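Local coordinates for L-glyceraldehyde 3-phosphate reductase (Clostridium beijerinckii, PDB 6HG6), which binds NADPH in a TIM barrel and probably acts as an aldo-keto reductase that reduces aldehydes such as furfural, at residues A[119-124]-A[159-164]. Numbering follows the deposited sequence. Where two conformers were deposited one is given.
Sequences SLDQSL and SGKALY. With EDO (1,2-ethanediol), chain J.
Lys161 turns CG away from its carbonyl carbon, chi1 -71°, and then runs fully extended to its ammonium group, while Asp121, with chi1 -76° and CG likewise opposite the carbonyl carbon, swings its carboxylate to meet it. The result is a salt bridge, Lys161 NZ to Asp121 OD1 at 2.8 Å, with the nitrogen on the syn side of the oxygen and 18° out of the carboxylate plane. An ethanediol molecule, probably from the crystallisation liquor, lies beside the pair, and its O1 is 2.9 Å from Lys161 NZ; its possible hydrogen bond to Asp121 OD2 is doubtful, because C1 sits too close to the same oxygen.

Behind the ammonium group, toward the backbone, the aliphatic part of the lysine packs on two leucines one helical turn apart. A methyl of Leu120, CD2, reaches Lys161 CB at 3.7 Å. Leu124 crosses the lysine chain at about a right angle, its CD1 3.7 Å from Lys161 CG and also against CB. One long side chain thus covers buried leucines with its methylenes and carries its charge out to an exposed aspartate.

Gly160, at positive phi, closes helix 146-158 with a Schellman motif, and Lys161 follows directly, leading into barrel strand 162-168. The contact, in the outer helical layer of the (beta/alpha)8 barrel and away from the NADPH site, joins the turn before the fifth barrel strand to helix 113-127, beside strand 132-137: Leu120 also packs on Phe135 and on Ala156 of helix 146-158, Leu124 on Val132, and the backbone of Lys161 is hydrogen-bonded to that of Val132.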
loop_
_atom_site.group_PDB
_atom_site.type_symbol
_atom_site.label_atom_id
_atom_site.label_comp_id
_atom_site.label_asym_id
_atom_site.label_seq_id
_atom_site.Cartn_x
_atom_site.Cartn_y
_atom_site.Cartn_z
ATOM N N SER A 119 14.185 -4.552 13.933
ATOM C CA SER A 119 13.257 -3.512 13.443
ATOM C C SER A 119 11.825 -3.842 13.832
ATOM O O SER A 119 11.110 -2.973 14.305
ATOM C CB SER A 119 13.334 -3.363 11.959
ATOM O OG SER A 119 12.488 -2.275 11.615
ATOM N N LEU A 120 11.394 -5.084 13.665
ATOM C CA LEU A 120 10.012 -5.447 14.034
ATOM C C LEU A 120 9.767 -5.154 15.506
ATOM O O LEU A 120 8.737 -4.665 15.819
ATOM C CB LEU A 120 9.741 -6.908 13.723
ATOM C CG LEU A 120 8.354 -7.399 14.107
ATOM C CD1 LEU A 120 7.235 -6.649 13.436
ATOM C CD2 LEU A 120 8.275 -8.888 13.825
ATOM N N ASP A 121 10.688 -5.483 16.389
ATOM C CA ASP A 121 10.504 -5.187 17.814
ATOM C C ASP A 121 10.345 -3.677 18.022
ATOM O O ASP A 121 9.496 -3.249 18.854
ATOM C CB ASP A 121 11.679 -5.746 18.607
ATOM C CG ASP A 121 11.673 -7.242 18.814
ATOM O OD1 ASP A 121 10.633 -7.858 18.471
ATOM O OD2 ASP A 121 12.742 -7.793 19.309
ATOM N N GLN A 122 11.169 -2.887 17.354
ATOM C CA GLN A 122 11.058 -1.408 17.476
ATOM C C GLN A 122 9.677 -0.960 16.988
ATOM O O GLN A 122 9.075 -0.113 17.687
ATOM C CB GLN A 122 12.090 -0.655 16.660
ATOM C CG GLN A 122 13.531 -0.769 17.130
ATOM C CD GLN A 122 14.448 0.097 16.283
ATOM O OE1 GLN A 122 14.025 0.897 15.399
ATOM N NE2 GLN A 122 15.745 0.024 16.589
ATOM N N SER A 123 9.214 -1.492 15.833
ATOM C CA SER A 123 7.894 -1.113 15.247
ATOM C C SER A 123 6.761 -1.429 16.211
ATOM O O SER A 123 5.876 -0.592 16.412
ATOM C CB SER A 123 7.656 -1.797 13.954
ATOM O OG SER A 123 8.526 -1.258 12.974
ATOM N N LEU A 124 6.796 -2.602 16.822
ATOM C CA LEU A 124 5.723 -2.994 17.750
ATOM C C LEU A 124 5.728 -2.073 18.964
ATOM O O LEU A 124 4.620 -1.720 19.457
ATOM C CB LEU A 124 5.895 -4.455 18.142
ATOM C CG LEU A 124 5.722 -5.451 16.996
ATOM C CD1 LEU A 124 6.043 -6.870 17.504
ATOM C CD2 LEU A 124 4.295 -5.386 16.437
ATOM N N SER A 159 6.693 -16.356 15.957
ATOM C CA SER A 159 6.899 -15.709 17.281
ATOM C C SER A 159 5.656 -14.898 17.673
ATOM O O SER A 159 5.699 -14.199 18.712
ATOM C CB SER A 159 8.126 -14.831 17.298
ATOM O OG SER A 159 7.909 -13.617 16.606
ATOM N N GLY A 160 4.596 -14.933 16.862
ATOM C CA GLY A 160 3.320 -14.279 17.184
ATOM C C GLY A 160 3.387 -12.765 17.068
ATOM O O GLY A 160 2.465 -12.077 17.607
ATOM N N LYS A 161 4.382 -12.257 16.352
ATOM C CA LYS A 161 4.566 -10.803 16.154
ATOM C C LYS A 161 3.975 -10.319 14.832
ATOM O O LYS A 161 3.871 -9.066 14.654
ATOM C CB LYS A 161 6.041 -10.472 16.326
ATOM C CG LYS A 161 6.503 -10.582 17.756
ATOM C CD LYS A 161 7.978 -10.410 17.887
ATOM C CE LYS A 161 8.410 -10.500 19.348
ATOM N NZ LYS A 161 9.878 -10.385 19.431
ATOM N N ALA A 162 3.569 -11.240 13.946
ATOM C CA ALA A 162 2.945 -10.926 12.649
ATOM C C ALA A 162 1.957 -12.027 12.320
ATOM O O ALA A 162 2.261 -13.173 12.615
ATOM C CB ALA A 162 3.968 -10.797 11.532
ATOM N N LEU A 163 0.792 -11.696 11.782
ATOM C CA LEU A 163 -0.161 -12.766 11.379
ATOM C C LEU A 163 0.247 -13.340 10.028
ATOM O O LEU A 163 0.138 -14.542 9.848
ATOM C CB LEU A 163 -1.574 -12.215 11.321
ATOM C CG LEU A 163 -2.118 -11.778 12.670
ATOM C CD1 LEU A 163 -3.574 -11.351 12.585
ATOM C CD2 LEU A 163 -1.991 -12.900 13.669
ATOM N N TYR A 164 0.650 -12.472 9.114
ATOM C CA TYR A 164 0.995 -12.847 7.736
ATOM C C TYR A 164 2.274 -12.164 7.297
ATOM O O TYR A 164 2.562 -11.057 7.780
ATOM C CB TYR A 164 -0.101 -12.383 6.791
ATOM C CG TYR A 164 -1.478 -12.982 6.991
ATOM C CD1 TYR A 164 -2.396 -12.317 7.774
ATOM C CD2 TYR A 164 -1.942 -14.070 6.267
ATOM C CE1 TYR A 164 -3.697 -12.766 7.924
ATOM C CE2 TYR A 164 -3.258 -14.533 6.388
ATOM C CZ TYR A 164 -4.153 -13.835 7.189
ATOM O OH TYR A 164 -5.450 -14.228 7.308
HETATM C C1 EDO J . 13.480 -10.398 18.589
HETATM O O1 EDO J . 12.749 -10.353 19.808
HETATM C C2 EDO J . 13.774 -11.760 18.131
HETATM O O2 EDO J . 14.914 -12.330 18.764
#